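Long-range contacts in RagA protein (Porphyromonas gingivalis, PDB 6SLN), which probably acts as a TonB-dependent outer-membrane transporter, moving its substrate inward through a beta-barrel that holds a plug domain: residues A[155-160]-A[196-201]; A[566-571]-A[594-599]; A[639-644]-A[676-681]. All coordinates share one frame; numbering follows the deposited sequence.

Interaction 1: A[155-160]-A[196-201]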
loop_
_atom_site.group_PDB
_atom_site.type_symbol
_atom_site.label_atom_id
_atom_site.label_comp_id
_atom_site.label_asym_id
_atom_site.label_seq_id
_atom_site.Cartn_x
_atom_site.Cartn_y
_atom_site.Cartn_z
ATOM N N SER A 155 -15.711 10.109 24.858
ATOM C CA SER A 155 -14.523 10.821 25.291
ATOM C C SER A 155 -14.876 12.081 26.070
ATOM O O SER A 155 -15.908 12.720 25.833
ATOM C CB SER A 155 -13.674 11.204 24.093
ATOM O OG SER A 155 -12.953 12.379 24.394
ATOM N N SER A 156 -13.992 12.436 27.008
ATOM C CA SER A 156 -14.078 13.676 27.772
ATOM C C SER A 156 -13.092 14.719 27.279
ATOM O O SER A 156 -12.945 15.773 27.910
ATOM C CB SER A 156 -13.859 13.416 29.268
ATOM O OG SER A 156 -14.608 12.288 29.705
ATOM N N ALA A 157 -12.416 14.448 26.172
ATOM C CA ALA A 157 -11.492 15.413 25.609
ATOM C C ALA A 157 -12.225 16.697 25.245
ATOM O O ALA A 157 -13.266 16.640 24.581
ATOM C CB ALA A 157 -10.827 14.831 24.368
ATOM N N PRO A 158 -11.720 17.865 25.627
ATOM C CA PRO A 158 -12.283 19.099 25.089
ATOM C C PRO A 158 -12.124 19.117 23.579
ATOM O O PRO A 158 -11.265 18.447 23.005
ATOM C CB PRO A 158 -11.443 20.208 25.739
ATOM C CG PRO A 158 -10.444 19.544 26.581
ATOM C CD PRO A 158 -10.401 18.095 26.235
ATOM N N LEU A 159 -12.973 19.899 22.935
ATOM C CA LEU A 159 -12.765 20.220 21.533
ATOM C C LEU A 159 -11.583 21.175 21.417
ATOM O O LEU A 159 -11.452 22.118 22.205
ATOM C CB LEU A 159 -14.034 20.849 20.961
ATOM C CG LEU A 159 -14.321 20.845 19.462
ATOM C CD1 LEU A 159 -14.347 19.425 18.907
ATOM C CD2 LEU A 159 -15.647 21.566 19.241
ATOM N N TYR A 160 -10.699 20.916 20.456
ATOM C CA TYR A 160 -9.489 21.713 20.274
ATOM C C TYR A 160 -9.593 22.521 18.990
ATOM O O TYR A 160 -9.871 21.966 17.918
ATOM C CB TYR A 160 -8.231 20.847 20.223
ATOM C CG TYR A 160 -7.867 20.170 21.504
ATOM C CD1 TYR A 160 -7.266 20.869 22.540
ATOM C CD2 TYR A 160 -8.104 18.821 21.674
ATOM C CE1 TYR A 160 -6.921 20.238 23.727
ATOM C CE2 TYR A 160 -7.760 18.175 22.847
ATOM C CZ TYR A 160 -7.169 18.884 23.870
ATOM O OH TYR A 160 -6.847 18.230 25.035
ATOM N N GLY A 196 -19.700 22.735 18.712
ATOM C CA GLY A 196 -20.656 21.655 18.860
ATOM C C GLY A 196 -20.334 20.223 18.479
ATOM O O GLY A 196 -21.254 19.457 18.183
ATOM N N ALA A 197 -19.079 19.810 18.472
ATOM C CA ALA A 197 -18.946 18.362 18.370
ATOM C C ALA A 197 -19.030 17.749 19.754
ATOM O O ALA A 197 -19.620 16.671 19.941
ATOM C CB ALA A 197 -17.635 17.971 17.674
ATOM N N ARG A 198 -18.487 18.483 20.724
ATOM C CA ARG A 198 -18.404 18.057 22.107
ATOM C C ARG A 198 -18.045 19.246 22.992
ATOM O O ARG A 198 -17.146 19.154 23.832
ATOM C CB ARG A 198 -17.398 16.913 22.245
ATOM C CG ARG A 198 -16.072 17.131 21.549
ATOM C CD ARG A 198 -15.013 16.273 22.199
ATOM N NE ARG A 198 -13.647 16.720 21.944
ATOM C CZ ARG A 198 -12.963 16.448 20.836
ATOM N NH1 ARG A 198 -13.533 15.743 19.865
ATOM N NH2 ARG A 198 -11.714 16.888 20.689
ATOM N N ALA A 199 -18.746 20.372 22.815
ATOM C CA ALA A 199 -18.651 21.480 23.765
ATOM C C ALA A 199 -18.871 21.023 25.192
ATOM O O ALA A 199 -18.390 21.671 26.125
ATOM C CB ALA A 199 -19.679 22.567 23.449
ATOM N N ALA A 200 -19.602 19.929 25.379
ATOM C CA ALA A 200 -19.835 19.382 26.701
ATOM C C ALA A 200 -18.543 19.139 27.467
ATOM O O ALA A 200 -18.570 19.071 28.702
ATOM C CB ALA A 200 -20.626 18.085 26.571
ATOM N N ASN A 201 -17.412 19.007 26.770
ATOM C CA ASN A 201 -16.132 18.748 27.415
ATOM C C ASN A 201 -15.278 19.996 27.564
ATOM O O ASN A 201 -14.146 19.909 28.070
ATOM C CB ASN A 201 -15.355 17.693 26.641
ATOM C CG ASN A 201 -16.073 16.376 26.576
ATOM O OD1 ASN A 201 -16.940 16.077 27.406
ATOM N ND2 ASN A 201 -15.707 15.561 25.591
HETATM O O HOH W 1 -10.226 18.323 18.254
#

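Interaction 2: A[566-571]-A[594-599]. With LMT (dodecyl-beta-D-maltoside), chain Q.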
loop_
_atom_site.group_PDB
_atom_site.type_symbol
_atom_site.label_atom_id
_atom_site.label_comp_id
_atom_site.label_asym_id
_atom_site.label_seq_id
_atom_site.Cartn_x
_atom_site.Cartn_y
_atom_site.Cartn_z
ATOM N N GLU A 566 -14.943 7.602 8.183
ATOM C CA GLU A 566 -15.424 8.950 7.924
ATOM C C GLU A 566 -16.522 9.333 8.900
ATOM O O GLU A 566 -17.202 8.484 9.490
ATOM C CB GLU A 566 -15.935 9.135 6.503
ATOM C CG GLU A 566 -16.570 7.928 5.925
ATOM C CD GLU A 566 -16.536 7.963 4.426
ATOM O OE1 GLU A 566 -17.185 7.108 3.790
ATOM O OE2 GLU A 566 -15.873 8.867 3.894
ATOM N N TYR A 567 -16.656 10.637 9.074
ATOM C CA TYR A 567 -17.732 11.203 9.856
ATOM C C TYR A 567 -17.979 12.601 9.324
ATOM O O TYR A 567 -17.166 13.157 8.580
ATOM C CB TYR A 567 -17.412 11.205 11.364
ATOM C CG TYR A 567 -16.280 12.114 11.821
ATOM C CD1 TYR A 567 -16.453 13.492 11.928
ATOM C CD2 TYR A 567 -15.041 11.587 12.181
ATOM C CE1 TYR A 567 -15.400 14.324 12.367
ATOM C CE2 TYR A 567 -13.989 12.411 12.615
ATOM C CZ TYR A 567 -14.179 13.768 12.702
ATOM O OH TYR A 567 -13.159 14.567 13.133
ATOM N N ALA A 568 -19.120 13.159 9.712
ATOM C CA ALA A 568 -19.418 14.542 9.388
ATOM C C ALA A 568 -20.356 15.106 10.444
ATOM O O ALA A 568 -21.009 14.370 11.196
ATOM C CB ALA A 568 -20.016 14.673 7.980
ATOM N N TYR A 569 -20.389 16.432 10.503
ATOM C CA TYR A 569 -21.290 17.159 11.377
ATOM C C TYR A 569 -21.887 18.304 10.579
ATOM O O TYR A 569 -21.222 18.882 9.710
ATOM C CB TYR A 569 -20.573 17.726 12.605
ATOM C CG TYR A 569 -20.217 16.731 13.680
ATOM C CD1 TYR A 569 -21.147 16.355 14.643
ATOM C CD2 TYR A 569 -18.931 16.192 13.757
ATOM C CE1 TYR A 569 -20.809 15.456 15.644
ATOM C CE2 TYR A 569 -18.587 15.283 14.749
ATOM C CZ TYR A 569 -19.530 14.920 15.688
ATOM O OH TYR A 569 -19.195 14.022 16.682
ATOM N N LEU A 570 -23.148 18.625 10.878
ATOM C CA LEU A 570 -23.824 19.796 10.331
ATOM C C LEU A 570 -24.428 20.577 11.481
ATOM O O LEU A 570 -25.085 19.994 12.351
ATOM C CB LEU A 570 -24.923 19.424 9.330
ATOM C CG LEU A 570 -25.612 20.650 8.705
ATOM C CD1 LEU A 570 -24.644 21.491 7.831
ATOM C CD2 LEU A 570 -26.829 20.219 7.915
ATOM N N SER A 571 -24.232 21.895 11.471
ATOM C CA SER A 571 -24.562 22.721 12.618
ATOM C C SER A 571 -25.238 24.009 12.180
ATOM O O SER A 571 -24.853 24.613 11.176
ATOM C CB SER A 571 -23.299 23.047 13.412
ATOM O OG SER A 571 -23.085 22.080 14.414
ATOM N N GLN A 594 -26.383 17.915 14.007
ATOM C CA GLN A 594 -26.615 16.579 13.487
ATOM C C GLN A 594 -25.266 15.919 13.214
ATOM O O GLN A 594 -24.290 16.592 12.871
ATOM C CB GLN A 594 -27.487 16.631 12.210
ATOM C CG GLN A 594 -28.558 17.725 12.213
ATOM C CD GLN A 594 -29.171 17.973 10.825
ATOM O OE1 GLN A 594 -29.628 17.037 10.153
ATOM N NE2 GLN A 594 -29.189 19.236 10.399
ATOM N N SER A 595 -25.206 14.593 13.366
ATOM C CA SER A 595 -23.930 13.896 13.252
ATOM C C SER A 595 -24.090 12.591 12.494
ATOM O O SER A 595 -25.030 11.831 12.740
ATOM C CB SER A 595 -23.321 13.589 14.622
ATOM O OG SER A 595 -22.352 12.550 14.534
ATOM N N SER A 596 -23.138 12.326 11.591
ATOM C CA SER A 596 -23.071 11.052 10.883
ATOM C C SER A 596 -23.046 9.853 11.823
ATOM O O SER A 596 -23.384 8.738 11.400
ATOM C CB SER A 596 -21.818 11.025 10.008
ATOM O OG SER A 596 -20.678 11.483 10.724
ATOM N N ARG A 597 -22.628 10.061 13.079
ATOM C CA ARG A 597 -22.398 9.002 14.054
ATOM C C ARG A 597 -23.694 8.429 14.622
ATOM O O ARG A 597 -23.649 7.447 15.370
ATOM C CB ARG A 597 -21.497 9.549 15.172
ATOM C CG ARG A 597 -20.128 10.086 14.653
ATOM C CD ARG A 597 -19.068 10.142 15.762
ATOM N NE ARG A 597 -17.674 10.053 15.322
ATOM C CZ ARG A 597 -16.718 10.926 15.650
ATOM N NH1 ARG A 597 -16.995 11.979 16.404
ATOM N NH2 ARG A 597 -15.474 10.745 15.229
ATOM N N PHE A 598 -24.838 9.015 14.289
ATOM C CA PHE A 598 -26.149 8.475 14.626
ATOM C C PHE A 598 -26.974 8.312 13.355
ATOM O O PHE A 598 -26.760 9.025 12.372
ATOM C CB PHE A 598 -26.864 9.388 15.628
ATOM C CG PHE A 598 -25.959 9.876 16.732
ATOM C CD1 PHE A 598 -25.350 8.974 17.593
ATOM C CD2 PHE A 598 -25.699 11.225 16.898
ATOM C CE1 PHE A 598 -24.515 9.409 18.596
ATOM C CE2 PHE A 598 -24.864 11.663 17.907
ATOM C CZ PHE A 598 -24.272 10.753 18.754
ATOM N N GLY A 599 -27.910 7.359 13.366
ATOM C CA GLY A 599 -28.777 7.144 12.215
ATOM C C GLY A 599 -29.719 8.315 11.917
ATOM O O GLY A 599 -29.915 9.223 12.724
HETATM C C1B LMT Q . -32.098 14.407 6.509
HETATM C C2B LMT Q . -31.330 13.181 6.990
HETATM C C3B LMT Q . -30.872 12.345 5.794
HETATM C C4B LMT Q . -32.051 11.986 4.862
HETATM C C5B LMT Q . -32.812 13.271 4.495
HETATM C C6B LMT Q . -34.100 12.889 3.744
HETATM O O1B LMT Q . -31.170 15.268 5.965
HETATM O O2B LMT Q . -30.239 13.658 7.676
HETATM O O3B LMT Q . -30.190 11.232 6.207
HETATM O "O4'" LMT Q . -31.580 11.396 3.703
HETATM O O5B LMT Q . -33.129 14.091 5.608
HETATM O O6B LMT Q . -33.859 12.630 2.397
HETATM C "C1'" LMT Q . -30.378 19.322 5.717
HETATM C "C2'" LMT Q . -31.033 18.865 7.035
HETATM C "C3'" LMT Q . -30.897 17.327 7.204
HETATM C "C4'" LMT Q . -31.472 16.636 5.959
HETATM C "C5'" LMT Q . -30.648 17.204 4.805
HETATM C "C6'" LMT Q . -30.860 16.445 3.531
HETATM O "O1'" LMT Q . -30.719 20.623 5.505
HETATM O "O2'" LMT Q . -30.418 19.519 8.076
HETATM O "O3'" LMT Q . -31.538 16.913 8.324
HETATM O "O5'" LMT Q . -30.915 18.571 4.631
HETATM O "O6'" LMT Q . -29.890 16.868 2.690
HETATM C C1 LMT Q . -29.881 21.353 4.640
HETATM C C2 LMT Q . -29.944 22.753 5.184
HETATM C C3 LMT Q . -30.202 23.844 4.195
HETATM C C4 LMT Q . -28.997 24.745 4.210
HETATM C C5 LMT Q . -29.383 26.165 3.993
HETATM C C6 LMT Q . -28.688 27.071 4.951
HETATM C C7 LMT Q . -28.435 28.396 4.290
HETATM C C8 LMT Q . -27.775 29.317 5.271
HETATM C C9 LMT Q . -27.099 30.517 4.666
HETATM C C10 LMT Q . -27.950 31.010 3.518
HETATM O O HOH W 2 -19.740 8.862 11.066
HETATM O O HOH W 3 -28.011 21.011 12.187
#

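Interaction 3: A[639-644]-A[676-681]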
loop_
_atom_site.group_PDB
_atom_site.type_symbol
_atom_site.label_atom_id
_atom_site.label_comp_id
_atom_site.label_asym_id
_atom_site.label_seq_id
_atom_site.Cartn_x
_atom_site.Cartn_y
_atom_site.Cartn_z
ATOM N N THR A 639 -25.465 21.147 26.204
ATOM C CA THR A 639 -24.394 20.903 25.254
ATOM C C THR A 639 -24.423 19.430 24.893
ATOM O O THR A 639 -24.792 18.583 25.712
ATOM C CB THR A 639 -23.019 21.253 25.830
ATOM O OG1 THR A 639 -22.781 20.433 26.980
ATOM C CG2 THR A 639 -22.920 22.738 26.218
ATOM N N GLY A 640 -24.029 19.127 23.673
ATOM C CA GLY A 640 -23.973 17.758 23.225
ATOM C C GLY A 640 -22.577 17.180 23.337
ATOM O O GLY A 640 -21.582 17.904 23.416
ATOM N N ASN A 641 -22.528 15.851 23.370
ATOM C CA ASN A 641 -21.294 15.099 23.297
ATOM C C ASN A 641 -21.543 13.921 22.374
ATOM O O ASN A 641 -22.547 13.216 22.527
ATOM C CB ASN A 641 -20.825 14.621 24.683
ATOM C CG ASN A 641 -19.459 13.908 24.621
ATOM O OD1 ASN A 641 -18.804 13.888 23.580
ATOM N ND2 ASN A 641 -19.048 13.316 25.720
ATOM N N SER A 642 -20.639 13.720 21.411
ATOM C CA SER A 642 -20.807 12.641 20.444
ATOM C C SER A 642 -19.473 12.010 20.080
ATOM O O SER A 642 -19.386 11.294 19.070
ATOM C CB SER A 642 -21.476 13.131 19.174
ATOM O OG SER A 642 -20.895 14.358 18.784
ATOM N N GLU A 643 -18.435 12.267 20.872
ATOM C CA GLU A 643 -17.125 11.689 20.612
ATOM C C GLU A 643 -17.196 10.195 20.886
ATOM O O GLU A 643 -16.784 9.699 21.934
ATOM C CB GLU A 643 -16.050 12.349 21.460
ATOM C CG GLU A 643 -15.369 13.500 20.787
ATOM C CD GLU A 643 -15.210 13.315 19.302
ATOM O OE1 GLU A 643 -14.698 12.247 18.877
ATOM O OE2 GLU A 643 -15.603 14.254 18.564
ATOM N N ILE A 644 -17.713 9.458 19.915
ATOM C CA ILE A 644 -17.647 8.010 19.922
ATOM C C ILE A 644 -17.180 7.545 18.547
ATOM O O ILE A 644 -16.860 8.353 17.677
ATOM C CB ILE A 644 -18.997 7.379 20.280
ATOM C CG1 ILE A 644 -20.017 7.778 19.207
ATOM C CG2 ILE A 644 -19.427 7.838 21.667
ATOM C CD1 ILE A 644 -21.370 7.101 19.367
ATOM N N SER A 676 -28.106 8.059 19.954
ATOM C CA SER A 676 -28.194 9.491 19.701
ATOM C C SER A 676 -27.172 10.215 20.577
ATOM O O SER A 676 -26.355 9.595 21.272
ATOM C CB SER A 676 -29.628 9.985 19.928
ATOM O OG SER A 676 -29.838 11.301 19.421
ATOM N N TRP A 677 -27.205 11.543 20.508
ATOM C CA TRP A 677 -26.326 12.376 21.316
ATOM C C TRP A 677 -26.424 12.029 22.793
ATOM O O TRP A 677 -27.505 11.717 23.307
ATOM C CB TRP A 677 -26.697 13.839 21.152
ATOM C CG TRP A 677 -26.398 14.356 19.836
ATOM C CD1 TRP A 677 -27.125 14.167 18.703
ATOM C CD2 TRP A 677 -25.285 15.174 19.478
ATOM N NE1 TRP A 677 -26.536 14.822 17.656
ATOM C CE2 TRP A 677 -25.400 15.447 18.101
ATOM C CE3 TRP A 677 -24.211 15.714 20.187
ATOM C CZ2 TRP A 677 -24.469 16.224 17.412
ATOM C CZ3 TRP A 677 -23.297 16.493 19.508
ATOM C CH2 TRP A 677 -23.427 16.739 18.135
ATOM N N GLU A 678 -25.280 12.103 23.476
ATOM C CA GLU A 678 -25.258 12.253 24.925
ATOM C C GLU A 678 -25.486 13.726 25.245
ATOM O O GLU A 678 -24.868 14.605 24.638
ATOM C CB GLU A 678 -23.928 11.750 25.485
ATOM C CG GLU A 678 -23.579 12.181 26.898
ATOM C CD GLU A 678 -22.205 11.640 27.343
ATOM O OE1 GLU A 678 -22.106 10.391 27.483
ATOM O OE2 GLU A 678 -21.240 12.449 27.540
ATOM N N LYS A 679 -26.423 14.013 26.136
ATOM C CA LYS A 679 -26.840 15.387 26.363
ATOM C C LYS A 679 -26.428 15.829 27.757
ATOM O O LYS A 679 -26.699 15.144 28.751
ATOM C CB LYS A 679 -28.343 15.552 26.124
ATOM C CG LYS A 679 -28.670 15.527 24.620
ATOM C CD LYS A 679 -30.112 15.881 24.284
ATOM C CE LYS A 679 -30.990 14.631 24.136
ATOM N NZ LYS A 679 -30.462 13.590 23.207
ATOM N N GLN A 680 -25.731 16.951 27.809
ATOM C CA GLN A 680 -25.192 17.498 29.031
ATOM C C GLN A 680 -25.820 18.854 29.286
ATOM O O GLN A 680 -26.162 19.583 28.352
ATOM C CB GLN A 680 -23.674 17.637 28.951
ATOM C CG GLN A 680 -22.951 16.351 29.278
ATOM C CD GLN A 680 -21.442 16.491 29.337
ATOM O OE1 GLN A 680 -20.904 17.541 29.715
ATOM N NE2 GLN A 680 -20.748 15.431 28.940
ATOM N N SER A 681 -25.981 19.174 30.565
ATOM C CA SER A 681 -26.335 20.513 30.987
ATOM C C SER A 681 -25.292 20.981 31.988
ATOM O O SER A 681 -24.621 20.168 32.624
ATOM C CB SER A 681 -27.735 20.562 31.603
ATOM O OG SER A 681 -27.773 19.836 32.814
#

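Interaction 1: A[155-160]-A[196-201]
Inside the plug domain of this TonB-dependent receptor, the loop leading into strand 159-162 is held by two side chains, Arg-198 and Asn-201, from the loop between strands 180-186 and 203-208. The bonds run from side-chain donors to backbone carbonyls, so the loop is gripped through the carbonyls of Ser-155, Ala-157 and Pro-158. Asn-201 sets its CG beside its own backbone N (chi1 -61°), which brings ND2 between two acceptors. It donates to Ser-155 O at 2.9 Å and to Ala-157 O, also at 2.9 Å, and both carbonyls are met from above their planes. Within the receiving loop, Ser-155 OG accepts from Ala-157 N at 2.8 Å, an ST turn.

Arg-198 takes the crowded first torsion, CG lying between the backbone N and the carbonyl carbon (chi1 47°), and then runs extended from CG to NE, crossing Leu-159 obliquely. Its straightest bond to 155-160 is NH2 to Pro-158 O, 2.8 Å with 155° at the hydrogen, and that oxygen lies in the guanidinium plane. NE adds weak bonds to Pro-158 O and to Ala-157 O, so each of these carbonyls receives two donors. The charge itself is met elsewhere: NH1 makes a salt bridge to Glu-643 of the barrel, which probably offsets its charge.

The apolar part of the contact belongs to Leu-159, whose CG is anti to the backbone N. Its CD1 rests on one face of the guanidinium, over the centre, and the same methyl meets the CB of Ala-197 at 3.8 Å. One water accepts weakly from both Tyr-160 N and Arg-198 NH2, 3.2 Å from the latter.

Interaction 2: A[566-571]-A[594-599]
An antiparallel beta hairpin of the transmembrane barrel, strands 561-580 and 584-595, carries this contact where the second strand ends in a type I turn from Ser-595 to Phe-598. Leu-570 and Gln-594 form a hydrogen-bonded pair, with Gln-594 N to Leu-570 O at 3.0 Å running nearly along the C=O axis; Tyr-569 and Ser-595 are the adjoining non-hydrogen-bonded pair. Beyond the last bridge Ser-596 continues the pairing through two bonds: its N donates to Ala-568 O at 3.0 Å and 174°, and its OG accepts from Ala-568 N. Ser-595 OG, anti to its backbone N, accepts from Arg-597 N in an ST turn.

The Arg-597 guanidinium lies over one face of the Tyr-567 ring in a cation-pi contact, CZ 4.2 Å from the ring centroid but offset toward the rim, with the planes 40° apart. Its NH1 reaches Tyr-569 OH only weakly; that hydroxyl's stronger partner is Ser-642, while Arg-597 NE bonds Asn-646 OD1.

On the opposite face Leu-570 and Gln-594 point the same way, toward bound amphiphiles. Leu-570 belongs to the phospholipid pocket and also packs on another protein chain. The Gln-594 amide grips a maltoside head group: OE1 accepts from LMT O3' at 2.6 Å, and NE2 donates to LMT O2' at 2.6 Å.

Interaction 3: A[639-644]-A[676-681]
Neighbouring antiparallel strands of the barrel, 627-641 and 678-691, meet here, their short axes 4.8 Å apart at closest approach. Two hydrogen-bonded pairs satisfy the backbone N and O of four residues. In the first, Thr-639 N donates to Gln-680 O at 2.7 Å and Gln-680 N donates to Thr-639 O; in the second, Asn-641 N donates to Glu-678 O at 2.9 Å and Glu-678 N donates to Asn-641 O.

Asn-641, its CG anti to the backbone N (chi1 -176°), spends its whole amide. OD1 accepts from Glu-643 N in an Asx turn, and ND2 serves both Ser-155 O of the plug and Glu-678 OE2, the latter at 3.0 Å from above the carboxylate plane. A weak bond from Gln-680 NE2 also ends on OE2. The other oxygen, OE1, takes Leu-711 N and is bonded to Ser-151 OG, so both ends of this buried carboxylate have partners. Gln-680 OE1 in turn accepts from Arg-705 NE.

Trp-677 donates NE1 to Arg-603 O. One face of its six-membered ring is covered by Ser-642 CB, 4.0 Å from the centroid in a CH-pi contact, and CE3 approaches Gly-640 CA to 3.7 Å.

In the fold
Along the chain the three contacts come in series, with no nesting or crossing. Interaction 1 closes a loop of 35 intervening residues within the plug; interaction 2 then closes a tight barrel hairpin of 22, and interaction 3 joins two later barrel strands across 31 residues. In space they converge: the centres of interactions 1 and 3 are about 9 Å apart, those of 2 and 3 about 12 Å. Segment 639-644 is the meeting point, since it pairs with 676-681, receives both plug loops of interaction 1 and touches the hairpin end of interaction 2. The direct touch between interactions 1 and 2 is packing of Ala-197 CB on Tyr-569 CE2. Interaction 1 lies within the plug and interactions 2 and 3 within the barrel, so the touches of interaction 1 with the other two join plug to barrel wall.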